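Local atomic coordinates of Baccell_00875 (Bacteroides cellulosilyticus DSM 14838, PDB entry 5NO8), a protein that probably acts as a polysaccharide lyase that removes L-rhamnose caps linked to glucuronic acid in complex arabinogalactan proteins. Residues D48-N53 with A178-D183; G60-W65 with P147-Y152; K428-T431 with V435-S438. All coordinates share one frame; numbering follows the deposited sequence.

Contact 1: residues D48-N53 with A178-D183; sequences DNRSMN and AIRMGD
A buried salt bridge between D48 and R180 joins the loop that follows strand 40-45 to the end of strand 175-180, just where that strand runs into the type I turn R180-D183. The guanidinium approaches end-on and gives both terminal nitrogens to a single carboxylate oxygen: NH2 of R180 lies 3.0 Å and NH1 of R180 3.1 Å from OD2 of D48. That oxygen sits in the guanidinium plane, yet the two flat groups are turned 78° against each other. NH1 meets OD2 on the syn side, 18° out of the carboxylate plane, NH2 from far above that plane. A third donor, the backbone N of M52, bonds to OD2 of D48 at 3.2 Å, and OD1 of D48 takes the backbone N of R50 in an Asx turn at 3.0 Å. These two backbone donors hold the carboxylate from its own segment while R180 grips it from across, and this collection of donors would be expected to favour its charged form. M52 runs antiparallel to the arginine, its CG anti to the backbone N (chi1 170°), and lays SD over one guanidinium face, 3.7 Å from NH1 of R180. CB of R50 packs obliquely on NH1 of R180, while the guanidinium of R50 bonds through NE to OD1 of N160 and makes a cation-pi contact with F184. Further bonds tie R180 to the carbonyls of F184, P186 and N160. The arginine thereby links the 48-53 loop with helix 155-161 and the turn leading to strand 187-194, while M52 rests on A163 of the edge strand 163-168.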
ATOM      1  N   ASP A  48      -5.010  -5.817 -27.533  1.00 23.61           N
ATOM      2  CA  ASP A  48      -3.928  -5.250 -26.758  1.00 23.62           C
ATOM      3  C   ASP A  48      -2.660  -5.444 -27.574  1.00 23.45           C
ATOM      4  O   ASP A  48      -2.195  -6.581 -27.713  1.00 23.24           O
ATOM      5  CB  ASP A  48      -3.793  -5.978 -25.413  1.00 23.08           C
ATOM      6  CG  ASP A  48      -2.672  -5.429 -24.550  1.00 22.57           C
ATOM      7  OD1 ASP A  48      -2.037  -4.419 -24.935  1.00 20.74           O
ATOM      8  OD2 ASP A  48      -2.400  -6.046 -23.486  1.00 21.73           O
ATOM      9  N   ASN A  49      -2.099  -4.349 -28.096  1.00 23.89           N
ATOM     10  CA  ASN A  49      -0.843  -4.418 -28.889  1.00 25.43           C
ATOM     11  C   ASN A  49       0.364  -4.911 -28.097  1.00 24.82           C
ATOM     12  O   ASN A  49       1.334  -5.389 -28.696  1.00 23.54           O
ATOM     13  CB  ASN A  49      -0.491  -3.034 -29.476  1.00 28.55           C
ATOM     14  CG  ASN A  49      -1.494  -2.565 -30.506  1.00 31.64           C
ATOM     15  OD1 ASN A  49      -2.171  -3.367 -31.146  1.00 35.71           O
ATOM     16  ND2 ASN A  49      -1.580  -1.266 -30.683  1.00 36.25           N
ATOM     17  N   ARG A  50       0.323  -4.786 -26.763  1.00 21.82           N
ATOM     18  CA  ARG A  50       1.369  -5.313 -25.918  1.00 22.57           C
ATOM     19  C   ARG A  50       1.201  -6.798 -25.577  1.00 23.42           C
ATOM     20  O   ARG A  50       2.123  -7.391 -25.032  1.00 23.06           O
ATOM     21  CB  ARG A  50       1.492  -4.471 -24.650  1.00 23.29           C
ATOM     22  CG  ARG A  50       1.793  -2.998 -24.929  1.00 23.08           C
ATOM     23  CD  ARG A  50       1.705  -2.142 -23.679  1.00 24.08           C
ATOM     24  NE  ARG A  50       2.288  -0.811 -23.913  1.00 25.38           N
ATOM     25  CZ  ARG A  50       1.674   0.201 -24.535  1.00 25.82           C
ATOM     26  NH1 ARG A  50       0.443   0.073 -25.008  1.00 25.89           N
ATOM     27  NH2 ARG A  50       2.315   1.369 -24.692  1.00 27.77           N
ATOM     28  N   SER A  51       0.032  -7.375 -25.867  1.00 24.21           N
ATOM     29  CA  SER A  51      -0.246  -8.807 -25.706  1.00 26.64           C
ATOM     30  C   SER A  51       0.038  -9.306 -24.276  1.00 26.02           C
ATOM     31  O   SER A  51       0.584 -10.381 -24.064  1.00 26.40           O
ATOM     32  CB  SER A  51       0.552  -9.628 -26.735  1.00 30.18           C
ATOM     33  OG  SER A  51       0.152  -9.277 -28.050  1.00 33.12           O
ATOM     34  N   MET A  52      -0.327  -8.494 -23.298  1.00 23.93           N
ATOM     35  CA  MET A  52      -0.059  -8.837 -21.908  1.00 21.30           C
ATOM     36  C   MET A  52      -0.850 -10.085 -21.474  1.00 20.02           C
ATOM     37  O   MET A  52      -2.007 -10.262 -21.849  1.00 20.01           O
ATOM     38  CB  MET A  52      -0.470  -7.646 -21.042  1.00 22.24           C
ATOM     39  CG  MET A  52      -0.468  -7.939 -19.575  1.00 21.82           C
ATOM     40  SD  MET A  52      -0.651  -6.402 -18.710  1.00 22.21           S
ATOM     41  CE  MET A  52      -0.803  -7.141 -17.101  1.00 21.12           C
ATOM     42  N   ASN A  53      -0.203 -10.918 -20.676  1.00 19.50           N
ATOM     43  CA  ASN A  53      -0.859 -12.021 -19.959  1.00 19.07           C
ATOM     44  C   ASN A  53      -1.200 -11.514 -18.564  1.00 17.45           C
ATOM     45  O   ASN A  53      -0.318 -11.090 -17.835  1.00 17.46           O
ATOM     46  CB  ASN A  53       0.077 -13.215 -19.848  1.00 19.53           C
ATOM     47  CG  ASN A  53      -0.615 -14.459 -19.289  1.00 20.08           C
ATOM     48  OD1 ASN A  53      -1.812 -14.455 -18.980  1.00 19.03           O
ATOM     49  ND2 ASN A  53       0.138 -15.539 -19.194  1.00 22.51           N
ATOM     50  N   ALA A 178      -7.514  -4.341 -12.065  1.00 14.91           N
ATOM     51  CA  ALA A 178      -6.138  -4.560 -12.402  1.00 14.51           C
ATOM     52  C   ALA A 178      -5.678  -3.536 -13.423  1.00 14.90           C
ATOM     53  O   ALA A 178      -6.105  -3.546 -14.566  1.00 14.95           O
ATOM     54  CB  ALA A 178      -5.956  -5.969 -12.906  1.00 15.43           C
ATOM     55  N   ILE A 179      -4.825  -2.619 -12.968  1.00 15.58           N
ATOM     56  CA  ILE A 179      -4.365  -1.497 -13.780  1.00 16.36           C
ATOM     57  C   ILE A 179      -2.961  -1.787 -14.274  1.00 15.48           C
ATOM     58  O   ILE A 179      -2.050  -1.993 -13.489  1.00 16.30           O
ATOM     59  CB  ILE A 179      -4.402  -0.189 -12.967  1.00 17.01           C
ATOM     60  CG1 ILE A 179      -5.825   0.129 -12.495  1.00 18.17           C
ATOM     61  CG2 ILE A 179      -3.824   0.965 -13.765  1.00 17.08           C
ATOM     62  CD1 ILE A 179      -6.848   0.341 -13.583  1.00 19.52           C
ATOM     63  N   ARG A 180      -2.787  -1.853 -15.584  1.00 16.56           N
ATOM     64  CA  ARG A 180      -1.462  -2.031 -16.156  1.00 16.99           C
ATOM     65  C   ARG A 180      -0.536  -0.966 -15.594  1.00 17.55           C
ATOM     66  O   ARG A 180      -0.916   0.204 -15.494  1.00 18.99           O
ATOM     67  CB  ARG A 180      -1.506  -1.937 -17.684  1.00 17.81           C
ATOM     68  CG  ARG A 180      -0.236  -2.420 -18.377  1.00 17.86           C
ATOM     69  CD  ARG A 180      -0.257  -1.954 -19.825  1.00 18.37           C
ATOM     70  NE  ARG A 180      -1.494  -2.331 -20.507  1.00 18.48           N
ATOM     71  CZ  ARG A 180      -1.676  -3.375 -21.315  1.00 18.52           C
ATOM     72  NH1 ARG A 180      -0.693  -4.202 -21.630  1.00 19.87           N
ATOM     73  NH2 ARG A 180      -2.875  -3.585 -21.824  1.00 19.15           N
ATOM     74  N   MET A 181       0.658  -1.367 -15.191  1.00 17.54           N
ATOM     75  CA  MET A 181       1.497  -0.492 -14.357  1.00 18.88           C
ATOM     76  C   MET A 181       1.914   0.804 -15.072  1.00 19.68           C
ATOM     77  O   MET A 181       2.020   1.867 -14.438  1.00 20.52           O
ATOM     78  CB  MET A 181       2.695  -1.238 -13.775  1.00 18.53           C
ATOM     79  CG  MET A 181       2.316  -2.405 -12.861  1.00 18.08           C
ATOM     80  SD  MET A 181       3.749  -3.116 -12.078  1.00 19.37           S
ATOM     81  CE  MET A 181       3.024  -4.453 -11.125  1.00 19.86           C
ATOM     82  N   GLY A 182       2.076   0.738 -16.388  1.00 20.25           N
ATOM     83  CA  GLY A 182       2.341   1.945 -17.193  1.00 20.55           C
ATOM     84  C   GLY A 182       1.133   2.797 -17.496  1.00 23.52           C
ATOM     85  O   GLY A 182       1.247   3.782 -18.204  1.00 22.70           O
ATOM     86  N   ASP A 183      -0.038   2.387 -17.017  1.00 23.66           N
ATOM     87  CA  ASP A 183      -1.307   3.056 -17.251  1.00 26.89           C
ATOM     88  C   ASP A 183      -1.857   2.948 -18.666  1.00 25.81           C
ATOM     89  O   ASP A 183      -2.871   3.563 -18.958  1.00 28.47           O
ATOM     90  CB  ASP A 183      -1.285   4.532 -16.804  1.00 30.79           C
ATOM     91  CG  ASP A 183      -2.686   5.097 -16.581  1.00 33.42           C
ATOM     92  OD1 ASP A 183      -3.474   4.455 -15.863  1.00 37.01           O
ATOM     93  OD2 ASP A 183      -3.000   6.165 -17.134  1.00 37.13           O
TER

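Contact 2: residues G60-W65 with P147-Y152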
ATOM      1  N   GLY A  60       5.833 -23.218 -13.921  1.00 23.93           N
ATOM      2  CA  GLY A  60       7.214 -23.088 -13.475  1.00 23.28           C
ATOM      3  C   GLY A  60       8.146 -22.226 -14.325  1.00 23.19           C
ATOM      4  O   GLY A  60       9.298 -22.082 -13.977  1.00 25.59           O
ATOM      5  N   THR A  61       7.677 -21.641 -15.415  1.00 23.99           N
ATOM      6  CA  THR A  61       8.551 -20.891 -16.338  1.00 25.22           C
ATOM      7  C   THR A  61       8.673 -19.398 -16.036  1.00 25.23           C
ATOM      8  O   THR A  61       9.589 -18.733 -16.535  1.00 26.77           O
ATOM      9  CB  THR A  61       8.103 -21.049 -17.800  1.00 26.68           C
ATOM     10  OG1 THR A  61       6.806 -20.472 -17.996  1.00 27.67           O
ATOM     11  CG2 THR A  61       8.071 -22.531 -18.197  1.00 28.09           C
ATOM     12  N   GLN A  62       7.767 -18.858 -15.225  1.00 22.79           N
ATOM     13  CA  GLN A  62       7.890 -17.473 -14.780  1.00 21.19           C
ATOM     14  C   GLN A  62       8.567 -17.422 -13.429  1.00 21.15           C
ATOM     15  O   GLN A  62       9.485 -16.634 -13.226  1.00 21.74           O
ATOM     16  CB  GLN A  62       6.514 -16.813 -14.744  1.00 20.81           C
ATOM     17  CG  GLN A  62       6.588 -15.323 -14.520  1.00 20.57           C
ATOM     18  CD  GLN A  62       5.266 -14.620 -14.694  1.00 20.41           C
ATOM     19  OE1 GLN A  62       4.322 -15.171 -15.263  1.00 21.06           O
ATOM     20  NE2 GLN A  62       5.213 -13.358 -14.253  1.00 21.63           N
ATOM     21  N   TYR A  63       8.067 -18.207 -12.482  1.00 21.32           N
ATOM     22  CA  TYR A  63       8.737 -18.471 -11.207  1.00 20.86           C
ATOM     23  C   TYR A  63       8.805 -19.981 -11.012  1.00 21.04           C
ATOM     24  O   TYR A  63       7.766 -20.669 -11.126  1.00 20.51           O
ATOM     25  CB  TYR A  63       7.981 -17.815 -10.028  1.00 20.68           C
ATOM     26  CG  TYR A  63       7.878 -16.327 -10.175  1.00 20.26           C
ATOM     27  CD1 TYR A  63       8.972 -15.514  -9.920  1.00 21.72           C
ATOM     28  CD2 TYR A  63       6.694 -15.726 -10.639  1.00 21.85           C
ATOM     29  CE1 TYR A  63       8.896 -14.142 -10.082  1.00 23.08           C
ATOM     30  CE2 TYR A  63       6.602 -14.352 -10.803  1.00 21.91           C
ATOM     31  CZ  TYR A  63       7.705 -13.572 -10.516  1.00 23.06           C
ATOM     32  OH  TYR A  63       7.648 -12.234 -10.658  1.00 23.33           O
ATOM     33  N   PRO A  64      10.006 -20.524 -10.741  1.00 22.56           N
ATOM     34  CA  PRO A  64      10.131 -22.000 -10.708  1.00 24.48           C
ATOM     35  C   PRO A  64       9.265 -22.702  -9.657  1.00 24.89           C
ATOM     36  O   PRO A  64       8.823 -23.836  -9.876  1.00 25.10           O
ATOM     37  CB  PRO A  64      11.641 -22.243 -10.469  1.00 25.80           C
ATOM     38  CG  PRO A  64      12.240 -20.908 -10.254  1.00 26.79           C
ATOM     39  CD  PRO A  64      11.320 -19.875 -10.809  1.00 23.38           C
ATOM     40  N   TRP A  65       8.940 -21.992  -8.580  1.00 21.95           N
ATOM     41  CA  TRP A  65       8.144 -22.542  -7.481  1.00 21.73           C
ATOM     42  C   TRP A  65       6.638 -22.338  -7.712  1.00 19.75           C
ATOM     43  O   TRP A  65       5.837 -22.792  -6.914  1.00 22.49           O
ATOM     44  CB  TRP A  65       8.600 -21.929  -6.130  1.00 21.86           C
ATOM     45  CG  TRP A  65       8.562 -20.442  -6.157  1.00 21.69           C
ATOM     46  CD1 TRP A  65       7.512 -19.663  -5.854  1.00 21.33           C
ATOM     47  CD2 TRP A  65       9.621 -19.555  -6.570  1.00 21.66           C
ATOM     48  NE1 TRP A  65       7.826 -18.340  -6.046  1.00 21.37           N
ATOM     49  CE2 TRP A  65       9.112 -18.241  -6.490  1.00 21.14           C
ATOM     50  CE3 TRP A  65      10.935 -19.747  -7.021  1.00 23.84           C
ATOM     51  CZ2 TRP A  65       9.858 -17.116  -6.841  1.00 21.80           C
ATOM     52  CZ3 TRP A  65      11.696 -18.616  -7.376  1.00 22.68           C
ATOM     53  CH2 TRP A  65      11.162 -17.318  -7.264  1.00 22.39           C
ATOM     54  N   PRO A 147      -4.431 -15.752  -9.917  1.00 14.56           N
ATOM     55  CA  PRO A 147      -3.014 -15.361  -9.894  1.00 15.42           C
ATOM     56  C   PRO A 147      -2.720 -14.202 -10.835  1.00 16.03           C
ATOM     57  O   PRO A 147      -2.005 -14.360 -11.808  1.00 17.44           O
ATOM     58  CB  PRO A 147      -2.288 -16.644 -10.285  1.00 16.04           C
ATOM     59  CG  PRO A 147      -3.271 -17.363 -11.142  1.00 15.70           C
ATOM     60  CD  PRO A 147      -4.622 -17.057 -10.565  1.00 15.64           C
ATOM     61  N   PHE A 148      -3.268 -13.037 -10.503  1.00 15.85           N
ATOM     62  CA  PHE A 148      -3.029 -11.796 -11.273  1.00 16.15           C
ATOM     63  C   PHE A 148      -1.525 -11.528 -11.334  1.00 15.67           C
ATOM     64  O   PHE A 148      -0.789 -11.768 -10.352  1.00 15.99           O
ATOM     65  CB  PHE A 148      -3.747 -10.591 -10.655  1.00 15.31           C
ATOM     66  CG  PHE A 148      -5.240 -10.631 -10.769  1.00 15.55           C
ATOM     67  CD1 PHE A 148      -5.878 -10.194 -11.923  1.00 15.86           C
ATOM     68  CD2 PHE A 148      -6.015 -11.069  -9.696  1.00 15.04           C
ATOM     69  CE1 PHE A 148      -7.269 -10.217 -12.030  1.00 16.47           C
ATOM     70  CE2 PHE A 148      -7.396 -11.112  -9.801  1.00 15.30           C
ATOM     71  CZ  PHE A 148      -8.019 -10.692 -10.962  1.00 16.06           C
ATOM     72  N   ASN A 149      -1.080 -11.006 -12.485  1.00 17.27           N
ATOM     73  CA  ASN A 149       0.351 -10.864 -12.805  1.00 17.62           C
ATOM     74  C   ASN A 149       0.915  -9.577 -12.202  1.00 17.49           C
ATOM     75  O   ASN A 149       1.216  -8.618 -12.916  1.00 17.50           O
ATOM     76  CB  ASN A 149       0.517 -10.927 -14.341  1.00 17.40           C
ATOM     77  CG  ASN A 149       1.904 -11.341 -14.782  1.00 17.74           C
ATOM     78  OD1 ASN A 149       2.734 -11.754 -13.990  1.00 17.67           O
ATOM     79  ND2 ASN A 149       2.150 -11.235 -16.097  1.00 19.17           N
ATOM     80  N   ASP A 150       0.976  -9.555 -10.873  1.00 18.55           N
ATOM     81  CA  ASP A 150       1.353  -8.386 -10.087  1.00 18.27           C
ATOM     82  C   ASP A 150       2.711  -8.702  -9.481  1.00 17.84           C
ATOM     83  O   ASP A 150       2.841  -9.351  -8.424  1.00 16.34           O
ATOM     84  CB  ASP A 150       0.305  -8.088  -9.005  1.00 18.55           C
ATOM     85  CG  ASP A 150       0.531  -6.747  -8.302  1.00 19.09           C
ATOM     86  OD1 ASP A 150       1.699  -6.255  -8.234  1.00 18.97           O
ATOM     87  OD2 ASP A 150      -0.479  -6.158  -7.821  1.00 18.42           O
ATOM     88  N   ASN A 151       3.749  -8.287 -10.193  1.00 16.51           N
ATOM     89  CA  ASN A 151       5.116  -8.523  -9.765  1.00 16.77           C
ATOM     90  C   ASN A 151       6.049  -7.566 -10.526  1.00 16.39           C
ATOM     91  O   ASN A 151       5.604  -6.870 -11.433  1.00 16.64           O
ATOM     92  CB  ASN A 151       5.498 -10.001  -9.948  1.00 17.07           C
ATOM     93  CG  ASN A 151       5.121 -10.527 -11.309  1.00 18.81           C
ATOM     94  OD1 ASN A 151       5.758 -10.163 -12.290  1.00 19.30           O
ATOM     95  ND2 ASN A 151       4.059 -11.372 -11.378  1.00 16.81           N
ATOM     96  N   TYR A 152       7.306  -7.526 -10.102  1.00 18.72           N
ATOM     97  CA  TYR A 152       8.245  -6.480 -10.458  1.00 20.30           C
ATOM     98  C   TYR A 152       9.534  -7.063 -11.036  1.00 20.87           C
ATOM     99  O   TYR A 152      10.580  -6.971 -10.402  1.00 22.23           O
ATOM    100  CB  TYR A 152       8.599  -5.666  -9.209  1.00 20.85           C
ATOM    101  CG  TYR A 152       7.451  -4.969  -8.492  1.00 21.03           C
ATOM    102  CD1 TYR A 152       6.439  -4.310  -9.200  1.00 21.55           C
ATOM    103  CD2 TYR A 152       7.443  -4.887  -7.093  1.00 21.81           C
ATOM    104  CE1 TYR A 152       5.404  -3.637  -8.529  1.00 22.38           C
ATOM    105  CE2 TYR A 152       6.431  -4.210  -6.420  1.00 22.33           C
ATOM    106  CZ  TYR A 152       5.411  -3.603  -7.121  1.00 22.31           C
ATOM    107  OH  TYR A 152       4.391  -2.924  -6.425  1.00 24.24           O
TER
HETATM  108  O   HOH W   1       7.669 -11.885 -13.660  1.00 19.41           O
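One amide oxygen serves both sides of this contact: OD1 of N149 accepts a bond from Q62 across the interface and another from N151 in its own segment. NE2 of Q62 lies 3.0 Å from OD1 of N149, in the carbonyl plane and on a lone pair, with an N-H...O angle of 161°. ND2 of N151 is also 3.0 Å from OD1 of N149, but is tilted from that plane. The extended chain of Q62, with CG anti to the backbone N (chi1 -170°), carries its amide across to N149, and its OE1 is held by the backbone N of K57. A water closes the arrangement: it accepts from NE2 of Q62 at 2.9 Å, donates to OD1 of N151 at 2.9 Å and is hydrogen-bonded to OH of Y63 at 3.0 Å. OH of Y63 also stands 3.1 Å from CG of N151, ring and amide planes 81° apart, a close contact and not a hydrogen bond; the polar link runs through the water. ND2 of N151 lies at the ring edge. OD1 of N151 additionally takes NE of R162, so the water and an arginine share this oxygen. N149 is the centre of an inverse gamma turn. The whole is a water-bridged network of side-chain amides and a tyrosine hydroxyl joining two irregular loops, one leading into strand 75-81 and the other running from strand 137-145 to helix 155-161.

Contact 3: residues K428-T431 with V435-S438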
ATOM      1  N   LYS A 428      28.307  10.378  15.669  1.00 32.75           N
ATOM      2  CA  LYS A 428      28.351   8.909  15.649  1.00 32.81           C
ATOM      3  C   LYS A 428      27.978   8.268  14.313  1.00 33.02           C
ATOM      4  O   LYS A 428      28.507   7.205  13.985  1.00 32.85           O
ATOM      5  CB  LYS A 428      27.479   8.322  16.743  1.00 34.27           C
ATOM      6  CG  LYS A 428      27.871   8.751  18.147  1.00 38.37           C
ATOM      7  CD  LYS A 428      29.155   8.052  18.599  1.00 40.97           C
ATOM      8  CE  LYS A 428      29.416   8.267  20.082  1.00 43.45           C
ATOM      9  NZ  LYS A 428      29.615   9.718  20.382  1.00 46.22           N
ATOM     10  N   LEU A 429      27.055   8.873  13.566  1.00 30.78           N
ATOM     11  CA  LEU A 429      26.638   8.316  12.276  1.00 31.20           C
ATOM     12  C   LEU A 429      27.382   8.882  11.078  1.00 31.65           C
ATOM     13  O   LEU A 429      27.324   8.294   9.989  1.00 33.30           O
ATOM     14  CB  LEU A 429      25.130   8.488  12.054  1.00 30.09           C
ATOM     15  CG  LEU A 429      24.214   7.807  13.059  1.00 29.43           C
ATOM     16  CD1 LEU A 429      22.777   8.003  12.595  1.00 30.25           C
ATOM     17  CD2 LEU A 429      24.526   6.333  13.266  1.00 28.69           C
ATOM     18  N   GLN A 430      28.045  10.025  11.243  1.00 31.01           N
ATOM     19  CA  GLN A 430      28.795  10.609  10.153  1.00 30.15           C
ATOM     20  C   GLN A 430      30.306  10.593  10.467  1.00 31.84           C
ATOM     21  O   GLN A 430      30.704  10.516  11.629  1.00 30.79           O
ATOM     22  CB  GLN A 430      28.312  12.017   9.863  1.00 29.42           C
ATOM     23  CG  GLN A 430      26.927  12.102   9.224  1.00 29.41           C
ATOM     24  CD  GLN A 430      26.675  13.474   8.623  1.00 29.22           C
ATOM     25  OE1 GLN A 430      26.847  14.489   9.298  1.00 29.25           O
ATOM     26  NE2 GLN A 430      26.304  13.519   7.347  1.00 27.18           N
ATOM     27  N   THR A 431      31.120  10.617   9.412  1.00 34.09           N
ATOM     28  CA  THR A 431      32.563  10.866   9.535  1.00 35.53           C
ATOM     29  C   THR A 431      32.735  12.377   9.506  1.00 35.31           C
ATOM     30  O   THR A 431      31.805  13.110   9.153  1.00 37.00           O
ATOM     31  CB  THR A 431      33.376  10.275   8.354  1.00 33.08           C
ATOM     32  OG1 THR A 431      33.044  10.965   7.137  1.00 32.48           O
ATOM     33  CG2 THR A 431      33.110   8.798   8.174  1.00 33.93           C
ATOM     34  N   VAL A 435      30.607  11.446   5.205  1.00 32.95           N
ATOM     35  CA  VAL A 435      30.214  10.105   4.830  1.00 32.63           C
ATOM     36  C   VAL A 435      29.275   9.638   5.945  1.00 31.08           C
ATOM     37  O   VAL A 435      29.560   9.820   7.139  1.00 30.94           O
ATOM     38  CB  VAL A 435      31.420   9.162   4.636  1.00 34.58           C
ATOM     39  CG1 VAL A 435      30.953   7.719   4.462  1.00 33.19           C
ATOM     40  CG2 VAL A 435      32.262   9.618   3.432  1.00 33.95           C
ATOM     41  N   THR A 436      28.169   9.030   5.532  1.00 29.26           N
ATOM     42  CA  THR A 436      27.013   8.816   6.409  1.00 27.71           C
ATOM     43  C   THR A 436      26.661   7.341   6.508  1.00 26.50           C
ATOM     44  O   THR A 436      26.379   6.677   5.504  1.00 29.13           O
ATOM     45  CB  THR A 436      25.806   9.627   5.890  1.00 28.29           C
ATOM     46  OG1 THR A 436      26.162  11.009   5.829  1.00 26.94           O
ATOM     47  CG2 THR A 436      24.580   9.456   6.785  1.00 27.73           C
ATOM     48  N   TYR A 437      26.691   6.842   7.730  1.00 25.74           N
ATOM     49  CA  TYR A 437      26.374   5.460   8.053  1.00 28.82           C
ATOM     50  C   TYR A 437      25.063   5.418   8.843  1.00 28.13           C
ATOM     51  O   TYR A 437      24.514   6.458   9.204  1.00 26.56           O
ATOM     52  CB  TYR A 437      27.512   4.848   8.863  1.00 30.63           C
ATOM     53  CG  TYR A 437      28.778   4.755   8.044  1.00 32.96           C
ATOM     54  CD1 TYR A 437      28.949   3.715   7.117  1.00 36.08           C
ATOM     55  CD2 TYR A 437      29.774   5.722   8.147  1.00 34.75           C
ATOM     56  CE1 TYR A 437      30.097   3.634   6.337  1.00 38.27           C
ATOM     57  CE2 TYR A 437      30.932   5.639   7.387  1.00 37.92           C
ATOM     58  CZ  TYR A 437      31.086   4.598   6.482  1.00 39.11           C
ATOM     59  OH  TYR A 437      32.222   4.514   5.699  1.00 42.01           O
ATOM     60  N   SER A 438      24.588   4.214   9.109  1.00 28.95           N
ATOM     61  CA  SER A 438      23.351   4.009   9.860  1.00 29.37           C
ATOM     62  C   SER A 438      23.583   3.396  11.253  1.00 28.21           C
ATOM     63  O   SER A 438      22.630   3.266  12.015  1.00 29.03           O
ATOM     64  CB  SER A 438      22.390   3.155   9.019  1.00 29.89           C
ATOM     65  OG  SER A 438      22.827   1.800   8.919  1.00 28.68           O
TER
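Backbone hydrogen bonds join L429 to Y437 and T431 to V435 where the chain doubles back after helix 412-429. N of Y437 lies 2.8 Å from O of L429, almost in line with the carbonyl, and N of T431 lies 2.9 Å from O of V435. Q430 and T436 form a single beta bridge between these bonds, and 429-431 and 435-438 run nearly antiparallel, 163° apart end to end. CA of Q430 adds a CA-H...O contact to O of V435 at 3.2 Å.

Side-chain bonds reinforce the bridge. Q430 and T436 send their side chains out together, which brings NE2 of Q430 to 2.9 Å from OG1 of T436. This bond is nearly straight (173°) and lies in the plane of the glutamine amide. OG1 of T436 is also bonded to the carbonyl of Y434. NE2 of Q430 also bonds to T477, while OE1 receives Y458 and R426, so both ends of the amide are held. With an alanine here, OG1 of T436 and T477 would probably lose the amide nitrogen of Q430, and Y458 and R426 their shared oxygen. Next to the reversal itself, OG1 of T431 accepts N of V435 at 3.1 Å, a bent bond; its position between the backbone N and carbonyl carbon (chi1 66°) turns it toward that amide.

Nonpolar contacts complete the join. CG2 of T431 meets the edge of the Y437 ring, 3.9 Å from CE2 of Y437, while CD2 of L429 packs on the backbone of S438, 3.7 Å from C of S438.

Hydrogen bonds from main chain and side chains thus hold the reversal, with apolar groups packed beside them: the two segments are paired by backbone bonds, and the buried glutamine amide ties them to the neighbouring helices 448-465 and 469-485.

In the fold
Contacts 1 and 2 belong to the beta-rich N-terminal part of the chain, with centres 16 Å apart. Both draw one segment from the long loop between strands 40-45 and 75-81, and contact 2 is nested within the chain span closed by contact 1. They touch directly: O of N53 bonds to ND2 of N149, and CE of M181 packs against D150, N151 and Y152. Contact 3 comes later, in the helical part, and closes a short reversal between helices 412-429 and 448-465. Its centre is about 43 Å from that of contact 1 and about 39 Å from that of contact 2. The first two therefore form one continuous region in which the long loop is held against a second loop and the end of strand 175-180, whereas contact 3 is a separate local turn.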